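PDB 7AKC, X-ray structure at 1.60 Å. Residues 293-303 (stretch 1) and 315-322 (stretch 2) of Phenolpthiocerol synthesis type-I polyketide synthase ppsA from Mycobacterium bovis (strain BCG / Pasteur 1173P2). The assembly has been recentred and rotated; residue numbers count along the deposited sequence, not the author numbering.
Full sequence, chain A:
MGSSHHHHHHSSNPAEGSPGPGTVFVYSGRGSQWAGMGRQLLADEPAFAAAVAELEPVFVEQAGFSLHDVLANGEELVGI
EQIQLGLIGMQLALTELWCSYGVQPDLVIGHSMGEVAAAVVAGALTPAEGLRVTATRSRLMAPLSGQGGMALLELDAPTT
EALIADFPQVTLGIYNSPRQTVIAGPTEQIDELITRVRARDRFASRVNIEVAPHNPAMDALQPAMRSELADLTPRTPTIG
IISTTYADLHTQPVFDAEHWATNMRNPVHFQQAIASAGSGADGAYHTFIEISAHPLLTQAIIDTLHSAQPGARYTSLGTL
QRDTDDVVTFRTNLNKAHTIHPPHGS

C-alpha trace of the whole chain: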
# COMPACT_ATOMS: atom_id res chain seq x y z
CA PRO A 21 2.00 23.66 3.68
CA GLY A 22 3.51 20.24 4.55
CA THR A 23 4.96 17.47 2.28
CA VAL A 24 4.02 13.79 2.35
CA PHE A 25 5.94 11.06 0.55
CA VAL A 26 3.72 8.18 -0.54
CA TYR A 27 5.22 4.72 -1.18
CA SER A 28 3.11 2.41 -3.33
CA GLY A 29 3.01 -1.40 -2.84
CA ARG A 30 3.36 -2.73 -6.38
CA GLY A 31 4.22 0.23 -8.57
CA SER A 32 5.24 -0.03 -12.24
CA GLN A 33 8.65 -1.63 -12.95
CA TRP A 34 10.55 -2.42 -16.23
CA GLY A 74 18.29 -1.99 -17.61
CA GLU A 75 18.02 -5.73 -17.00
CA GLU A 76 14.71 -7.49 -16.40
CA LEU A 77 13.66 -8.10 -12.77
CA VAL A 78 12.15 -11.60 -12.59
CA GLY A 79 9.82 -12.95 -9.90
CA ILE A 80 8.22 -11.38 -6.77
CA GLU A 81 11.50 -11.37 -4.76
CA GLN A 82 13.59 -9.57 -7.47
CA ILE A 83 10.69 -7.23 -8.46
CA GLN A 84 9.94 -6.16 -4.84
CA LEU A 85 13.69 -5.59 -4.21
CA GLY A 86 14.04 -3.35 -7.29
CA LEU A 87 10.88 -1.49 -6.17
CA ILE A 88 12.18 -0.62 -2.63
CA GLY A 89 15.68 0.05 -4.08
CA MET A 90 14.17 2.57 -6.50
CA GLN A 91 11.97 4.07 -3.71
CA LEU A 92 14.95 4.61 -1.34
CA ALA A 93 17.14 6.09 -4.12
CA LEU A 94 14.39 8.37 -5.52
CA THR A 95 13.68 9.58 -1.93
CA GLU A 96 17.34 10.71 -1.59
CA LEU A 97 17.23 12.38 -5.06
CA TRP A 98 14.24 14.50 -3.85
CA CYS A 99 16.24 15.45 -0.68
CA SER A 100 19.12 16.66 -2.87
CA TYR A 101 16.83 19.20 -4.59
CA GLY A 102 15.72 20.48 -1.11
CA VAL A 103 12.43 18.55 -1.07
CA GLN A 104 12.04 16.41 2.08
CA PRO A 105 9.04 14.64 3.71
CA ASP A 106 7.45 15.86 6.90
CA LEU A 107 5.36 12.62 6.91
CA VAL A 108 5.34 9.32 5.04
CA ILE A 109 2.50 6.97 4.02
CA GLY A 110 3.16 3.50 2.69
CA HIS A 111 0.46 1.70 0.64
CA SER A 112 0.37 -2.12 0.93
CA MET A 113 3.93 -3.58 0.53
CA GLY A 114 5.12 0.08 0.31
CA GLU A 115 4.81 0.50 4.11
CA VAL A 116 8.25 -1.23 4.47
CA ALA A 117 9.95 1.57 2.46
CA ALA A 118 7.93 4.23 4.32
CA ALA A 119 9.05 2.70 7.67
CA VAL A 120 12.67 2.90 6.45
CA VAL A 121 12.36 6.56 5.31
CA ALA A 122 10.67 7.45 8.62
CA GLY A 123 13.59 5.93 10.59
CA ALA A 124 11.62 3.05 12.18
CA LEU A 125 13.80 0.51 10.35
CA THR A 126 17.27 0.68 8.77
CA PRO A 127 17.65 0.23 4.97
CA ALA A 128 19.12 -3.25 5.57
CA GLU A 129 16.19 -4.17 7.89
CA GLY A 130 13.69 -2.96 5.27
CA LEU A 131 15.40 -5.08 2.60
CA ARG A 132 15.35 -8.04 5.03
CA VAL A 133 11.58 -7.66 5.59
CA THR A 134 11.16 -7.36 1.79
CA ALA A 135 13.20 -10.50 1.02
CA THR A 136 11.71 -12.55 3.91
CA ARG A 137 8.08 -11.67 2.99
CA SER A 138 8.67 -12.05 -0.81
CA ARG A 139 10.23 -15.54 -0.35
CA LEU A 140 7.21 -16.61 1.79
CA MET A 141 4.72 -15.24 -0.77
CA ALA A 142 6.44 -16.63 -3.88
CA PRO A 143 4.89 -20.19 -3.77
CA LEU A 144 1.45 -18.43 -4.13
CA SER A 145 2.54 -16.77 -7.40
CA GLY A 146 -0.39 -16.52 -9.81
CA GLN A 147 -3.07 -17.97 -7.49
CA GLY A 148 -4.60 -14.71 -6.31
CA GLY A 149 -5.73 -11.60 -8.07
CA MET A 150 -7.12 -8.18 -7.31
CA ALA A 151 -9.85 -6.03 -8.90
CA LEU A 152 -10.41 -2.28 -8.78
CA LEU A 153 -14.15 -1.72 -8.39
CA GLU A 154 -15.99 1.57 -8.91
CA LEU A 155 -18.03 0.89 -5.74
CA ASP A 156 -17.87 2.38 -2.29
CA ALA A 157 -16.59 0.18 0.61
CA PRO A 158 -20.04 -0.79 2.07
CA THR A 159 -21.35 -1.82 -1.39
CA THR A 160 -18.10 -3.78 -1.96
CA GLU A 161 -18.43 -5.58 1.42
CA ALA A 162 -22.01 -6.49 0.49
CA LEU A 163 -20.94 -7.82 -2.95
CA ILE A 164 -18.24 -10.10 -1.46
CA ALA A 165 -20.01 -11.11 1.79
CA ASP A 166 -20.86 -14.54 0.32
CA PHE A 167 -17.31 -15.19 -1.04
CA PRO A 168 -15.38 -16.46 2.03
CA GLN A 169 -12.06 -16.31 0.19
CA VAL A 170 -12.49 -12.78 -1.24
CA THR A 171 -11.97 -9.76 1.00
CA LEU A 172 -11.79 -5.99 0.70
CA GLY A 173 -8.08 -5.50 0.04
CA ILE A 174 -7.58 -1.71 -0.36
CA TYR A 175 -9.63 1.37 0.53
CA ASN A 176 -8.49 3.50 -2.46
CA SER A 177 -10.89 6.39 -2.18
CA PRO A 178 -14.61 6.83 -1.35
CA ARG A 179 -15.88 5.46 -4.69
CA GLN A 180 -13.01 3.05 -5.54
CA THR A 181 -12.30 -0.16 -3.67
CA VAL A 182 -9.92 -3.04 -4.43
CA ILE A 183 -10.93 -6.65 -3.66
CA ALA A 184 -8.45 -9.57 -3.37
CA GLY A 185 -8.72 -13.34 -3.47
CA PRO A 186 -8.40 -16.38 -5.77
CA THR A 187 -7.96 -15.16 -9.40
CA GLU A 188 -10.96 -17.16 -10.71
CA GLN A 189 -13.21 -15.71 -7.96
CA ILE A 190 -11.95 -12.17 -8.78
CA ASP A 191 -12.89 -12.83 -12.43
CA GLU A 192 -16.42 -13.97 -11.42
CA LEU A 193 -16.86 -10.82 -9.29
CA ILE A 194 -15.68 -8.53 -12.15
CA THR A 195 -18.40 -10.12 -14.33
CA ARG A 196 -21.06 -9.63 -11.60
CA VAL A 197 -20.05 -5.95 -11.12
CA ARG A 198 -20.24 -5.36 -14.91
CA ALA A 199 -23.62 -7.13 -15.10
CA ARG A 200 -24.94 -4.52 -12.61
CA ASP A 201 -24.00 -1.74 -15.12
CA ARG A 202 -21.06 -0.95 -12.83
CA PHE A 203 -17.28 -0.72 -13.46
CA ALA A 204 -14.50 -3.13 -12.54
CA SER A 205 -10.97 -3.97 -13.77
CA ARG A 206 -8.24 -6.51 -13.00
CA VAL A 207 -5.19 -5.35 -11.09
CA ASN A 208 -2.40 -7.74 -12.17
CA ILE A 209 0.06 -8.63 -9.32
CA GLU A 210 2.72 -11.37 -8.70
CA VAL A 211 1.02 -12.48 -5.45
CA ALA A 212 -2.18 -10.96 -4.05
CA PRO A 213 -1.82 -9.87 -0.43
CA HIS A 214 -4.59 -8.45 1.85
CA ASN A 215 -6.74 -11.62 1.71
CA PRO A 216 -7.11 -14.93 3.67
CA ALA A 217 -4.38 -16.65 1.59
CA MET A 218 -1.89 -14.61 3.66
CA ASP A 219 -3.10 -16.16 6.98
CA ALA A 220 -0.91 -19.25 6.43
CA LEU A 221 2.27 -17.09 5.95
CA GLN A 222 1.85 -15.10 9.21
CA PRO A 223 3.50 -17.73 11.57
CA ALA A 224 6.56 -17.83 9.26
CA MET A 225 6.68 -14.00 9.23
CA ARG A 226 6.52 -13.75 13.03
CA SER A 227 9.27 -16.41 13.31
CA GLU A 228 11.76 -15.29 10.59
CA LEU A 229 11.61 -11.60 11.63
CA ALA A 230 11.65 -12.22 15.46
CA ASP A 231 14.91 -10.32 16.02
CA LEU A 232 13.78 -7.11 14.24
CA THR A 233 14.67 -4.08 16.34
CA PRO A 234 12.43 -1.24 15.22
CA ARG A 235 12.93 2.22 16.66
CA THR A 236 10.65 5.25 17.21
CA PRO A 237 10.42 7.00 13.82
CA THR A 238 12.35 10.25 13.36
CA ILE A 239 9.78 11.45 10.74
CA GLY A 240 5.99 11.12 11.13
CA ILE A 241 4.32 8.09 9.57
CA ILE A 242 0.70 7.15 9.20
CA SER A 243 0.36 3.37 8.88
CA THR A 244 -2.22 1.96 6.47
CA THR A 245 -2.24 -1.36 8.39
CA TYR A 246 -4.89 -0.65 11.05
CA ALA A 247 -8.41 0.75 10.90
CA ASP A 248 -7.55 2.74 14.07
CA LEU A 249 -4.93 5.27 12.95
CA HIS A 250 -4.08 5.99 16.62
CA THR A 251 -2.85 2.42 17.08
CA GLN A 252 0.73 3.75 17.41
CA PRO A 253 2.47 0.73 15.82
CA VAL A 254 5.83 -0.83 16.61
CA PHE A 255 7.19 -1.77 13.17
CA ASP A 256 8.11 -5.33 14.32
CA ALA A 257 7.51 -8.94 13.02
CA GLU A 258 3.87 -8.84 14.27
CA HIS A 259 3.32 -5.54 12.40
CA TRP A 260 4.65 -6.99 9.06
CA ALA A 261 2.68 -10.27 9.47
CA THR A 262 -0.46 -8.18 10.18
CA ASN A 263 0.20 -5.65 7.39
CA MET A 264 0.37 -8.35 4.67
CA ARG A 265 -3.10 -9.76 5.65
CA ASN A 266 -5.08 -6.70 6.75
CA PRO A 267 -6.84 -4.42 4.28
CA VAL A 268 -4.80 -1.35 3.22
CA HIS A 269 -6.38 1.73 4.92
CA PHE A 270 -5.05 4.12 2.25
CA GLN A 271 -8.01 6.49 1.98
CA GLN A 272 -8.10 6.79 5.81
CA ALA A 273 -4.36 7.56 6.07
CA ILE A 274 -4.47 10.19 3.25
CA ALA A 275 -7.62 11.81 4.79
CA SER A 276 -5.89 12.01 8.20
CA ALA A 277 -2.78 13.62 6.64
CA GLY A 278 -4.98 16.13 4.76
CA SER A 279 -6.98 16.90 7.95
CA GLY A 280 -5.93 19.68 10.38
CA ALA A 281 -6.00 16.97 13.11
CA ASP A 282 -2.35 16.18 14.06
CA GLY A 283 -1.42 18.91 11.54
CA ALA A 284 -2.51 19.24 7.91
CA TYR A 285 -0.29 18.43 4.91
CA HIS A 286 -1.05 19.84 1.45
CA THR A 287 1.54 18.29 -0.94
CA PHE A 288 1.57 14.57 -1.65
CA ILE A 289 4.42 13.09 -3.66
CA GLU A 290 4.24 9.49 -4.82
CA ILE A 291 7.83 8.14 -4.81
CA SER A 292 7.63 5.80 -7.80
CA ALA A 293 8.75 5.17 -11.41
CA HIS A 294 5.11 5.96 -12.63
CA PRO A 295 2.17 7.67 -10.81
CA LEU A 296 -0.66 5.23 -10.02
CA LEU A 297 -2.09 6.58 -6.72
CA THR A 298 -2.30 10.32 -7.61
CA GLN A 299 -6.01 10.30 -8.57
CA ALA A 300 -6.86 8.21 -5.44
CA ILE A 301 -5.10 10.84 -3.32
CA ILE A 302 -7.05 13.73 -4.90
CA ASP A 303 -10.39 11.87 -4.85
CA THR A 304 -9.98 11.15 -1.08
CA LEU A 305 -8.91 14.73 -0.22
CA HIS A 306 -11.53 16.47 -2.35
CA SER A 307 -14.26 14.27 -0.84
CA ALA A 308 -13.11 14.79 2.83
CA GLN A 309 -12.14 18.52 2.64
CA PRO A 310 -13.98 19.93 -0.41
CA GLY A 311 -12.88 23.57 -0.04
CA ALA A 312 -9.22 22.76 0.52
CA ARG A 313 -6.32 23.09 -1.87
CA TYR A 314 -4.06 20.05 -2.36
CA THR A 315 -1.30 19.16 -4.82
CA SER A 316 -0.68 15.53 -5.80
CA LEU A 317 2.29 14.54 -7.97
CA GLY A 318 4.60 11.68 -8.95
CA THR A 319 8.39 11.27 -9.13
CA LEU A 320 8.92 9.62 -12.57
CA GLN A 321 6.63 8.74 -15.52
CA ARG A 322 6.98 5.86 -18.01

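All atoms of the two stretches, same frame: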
# COMPACT_ATOMS: atom_id res chain seq x y z
N ALA A 293 8.31 5.04 -10.02
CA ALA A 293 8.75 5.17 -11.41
C ALA A 293 7.59 5.60 -12.35
O ALA A 293 7.87 5.94 -13.49
CB ALA A 293 9.35 3.85 -11.88
N HIS A 294 6.32 5.60 -11.87
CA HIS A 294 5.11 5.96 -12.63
C HIS A 294 3.94 6.20 -11.66
O HIS A 294 3.64 5.35 -10.82
CB HIS A 294 4.75 4.86 -13.65
CG HIS A 294 3.61 5.23 -14.55
ND1 HIS A 294 3.81 5.98 -15.70
CD2 HIS A 294 2.28 4.98 -14.42
CE1 HIS A 294 2.61 6.15 -16.23
NE2 HIS A 294 1.66 5.57 -15.50
N PRO A 295 3.25 7.35 -11.76
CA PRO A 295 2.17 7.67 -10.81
C PRO A 295 0.89 6.85 -10.99
O PRO A 295 0.27 6.89 -12.04
CB PRO A 295 1.93 9.16 -11.03
CG PRO A 295 2.33 9.38 -12.45
CD PRO A 295 3.49 8.47 -12.70
N LEU A 296 0.54 6.07 -9.99
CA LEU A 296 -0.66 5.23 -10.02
C LEU A 296 -1.67 5.57 -8.92
O LEU A 296 -2.84 5.23 -9.05
CB LEU A 296 -0.25 3.76 -9.91
CG LEU A 296 0.55 3.25 -11.09
CD1 LEU A 296 1.17 1.89 -10.79
CD2 LEU A 296 -0.28 3.25 -12.37
N LEU A 297 -1.23 6.23 -7.85
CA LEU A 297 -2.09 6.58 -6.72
C LEU A 297 -2.49 8.06 -6.72
O LEU A 297 -3.24 8.45 -5.82
CB LEU A 297 -1.37 6.23 -5.40
CG LEU A 297 -0.94 4.76 -5.22
CD1 LEU A 297 -0.10 4.57 -3.97
CD2 LEU A 297 -2.13 3.84 -5.18
N THR A 298 -2.01 8.89 -7.69
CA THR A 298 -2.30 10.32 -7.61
C THR A 298 -3.79 10.64 -7.66
O THR A 298 -4.22 11.46 -6.84
CB THR A 298 -1.49 11.13 -8.61
OG1 THR A 298 -1.80 10.73 -9.95
CG2 THR A 298 -0.02 10.99 -8.33
N GLN A 299 -4.57 10.00 -8.53
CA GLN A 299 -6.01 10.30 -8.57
C GLN A 299 -6.72 9.81 -7.30
O GLN A 299 -7.59 10.52 -6.81
CB GLN A 299 -6.71 9.84 -9.86
CG GLN A 299 -8.10 10.47 -10.02
CD GLN A 299 -8.07 11.97 -10.30
OE1 GLN A 299 -7.41 12.45 -11.24
NE2 GLN A 299 -8.83 12.74 -9.53
N ALA A 300 -6.28 8.68 -6.71
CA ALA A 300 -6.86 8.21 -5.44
C ALA A 300 -6.62 9.22 -4.33
O ALA A 300 -7.50 9.41 -3.48
CB ALA A 300 -6.25 6.88 -5.03
N ILE A 301 -5.43 9.84 -4.32
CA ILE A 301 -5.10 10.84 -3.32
C ILE A 301 -6.05 12.03 -3.41
O ILE A 301 -6.67 12.41 -2.41
CB ILE A 301 -3.60 11.21 -3.46
CG1 ILE A 301 -2.75 10.02 -2.96
CG2 ILE A 301 -3.26 12.54 -2.79
CD1 ILE A 301 -1.20 10.07 -3.27
N ILE A 302 -6.19 12.59 -4.63
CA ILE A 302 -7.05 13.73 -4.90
C ILE A 302 -8.50 13.41 -4.62
O ILE A 302 -9.19 14.23 -4.02
CB ILE A 302 -6.87 14.23 -6.34
CG1 ILE A 302 -5.41 14.53 -6.64
CG2 ILE A 302 -7.74 15.43 -6.61
CD1 ILE A 302 -5.10 14.61 -8.11
N ASP A 303 -9.00 12.24 -5.07
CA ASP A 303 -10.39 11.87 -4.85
C ASP A 303 -10.69 11.81 -3.34
O ASP A 303 -11.68 12.40 -2.91
CB ASP A 303 -10.71 10.51 -5.50
CG ASP A 303 -10.72 10.53 -7.03
OD1 ASP A 303 -10.79 11.64 -7.61
OD2 ASP A 303 -10.67 9.43 -7.65
N THR A 315 -2.08 19.45 -3.63
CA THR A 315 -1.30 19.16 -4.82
C THR A 315 -0.85 17.71 -4.72
O THR A 315 -0.37 17.29 -3.68
CB THR A 315 -0.11 20.11 -4.93
OG1 THR A 315 -0.60 21.42 -5.20
CG2 THR A 315 0.84 19.71 -6.04
N SER A 316 -1.06 16.93 -5.78
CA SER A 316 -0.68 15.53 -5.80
C SER A 316 0.18 15.30 -7.02
O SER A 316 -0.25 15.62 -8.13
CB SER A 316 -1.92 14.66 -5.88
OG SER A 316 -1.56 13.28 -5.86
N LEU A 317 1.40 14.78 -6.84
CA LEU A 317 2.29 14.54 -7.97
C LEU A 317 3.15 13.29 -7.82
O LEU A 317 3.31 12.77 -6.73
CB LEU A 317 3.18 15.76 -8.23
CG LEU A 317 3.99 16.25 -7.04
CD1 LEU A 317 5.46 15.98 -7.24
CD2 LEU A 317 3.82 17.74 -6.86
N GLY A 318 3.71 12.84 -8.94
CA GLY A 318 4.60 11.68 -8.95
C GLY A 318 6.06 12.08 -8.97
O GLY A 318 6.39 13.26 -8.88
N THR A 319 6.95 11.08 -9.09
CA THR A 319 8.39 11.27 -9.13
C THR A 319 8.90 11.08 -10.57
O THR A 319 9.57 11.95 -11.10
CB THR A 319 9.05 10.34 -8.12
OG1 THR A 319 8.64 10.75 -6.81
CG2 THR A 319 10.56 10.35 -8.22
N LEU A 320 8.57 9.94 -11.19
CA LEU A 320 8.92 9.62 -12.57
C LEU A 320 7.66 9.20 -13.35
O LEU A 320 6.63 8.92 -12.76
CB LEU A 320 9.98 8.49 -12.63
CG LEU A 320 11.40 8.84 -12.16
CD1 LEU A 320 12.33 7.67 -12.43
CD2 LEU A 320 11.95 10.09 -12.84
N GLN A 321 7.75 9.15 -14.69
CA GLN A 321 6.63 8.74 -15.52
C GLN A 321 7.15 7.93 -16.68
O GLN A 321 8.07 8.38 -17.35
CB GLN A 321 5.87 9.96 -16.06
N ARG A 322 6.58 6.74 -16.92
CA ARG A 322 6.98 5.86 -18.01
C ARG A 322 6.72 6.49 -19.38
O ARG A 322 5.83 7.34 -19.50
CB ARG A 322 6.24 4.51 -17.89

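The strongest polar link between these two stretches runs from a backbone to a ring: the amide N of Arg-322 donates to ND1 of His-294 at 3.1 Å, with a nearly straight N-H...acceptor angle of 158°. The histidine reaches it with chi1 in the t well, and the amide lies at the ring edge, near the ring plane, where the lone pair of ND1 points. Because the donor belongs to the main chain, the bond does not depend on the arginine side chain, which is not modelled beyond CB.

Around this bond the two chains pack closely without pairing like strands. O of Ala-293 comes within 3.4 Å of N of Gln-321, but the angle is too poor for a hydrogen bond. O of Leu-320 instead faces carbon, lying 3.3 Å from CA of His-294 in a CA-H...O contact and 3.2 Å from CD of Pro-295. Proline, with no amide hydrogen to offer, meets this carbonyl with CD.

Next comes a site fitted to glycine. CB of Pro-295 points toward the other stretch and sits 4.2 Å from CA of Gly-318; a CB there would fall only 3.0 Å from CB of Pro-295, so the absence of a side chain permits the close approach.

At the far end, the helix beginning at Thr-298 runs nearly antiparallel to strand 315-317, their axes 8.0 Å apart at closest approach. Ser-316, the residue most covered by the partner stretch, points toward the helix. Its OG makes a weak hydrogen bond to O of Thr-298 at 3.4 Å, a carbonyl that also accepts the helical amide of Ile-302. Aliphatic groups close in on the serine: CG2 of Ile-301 is 3.6 Å from OG of Ser-316, and CG1 of Ile-302 is 3.6 Å from CB of Ser-316.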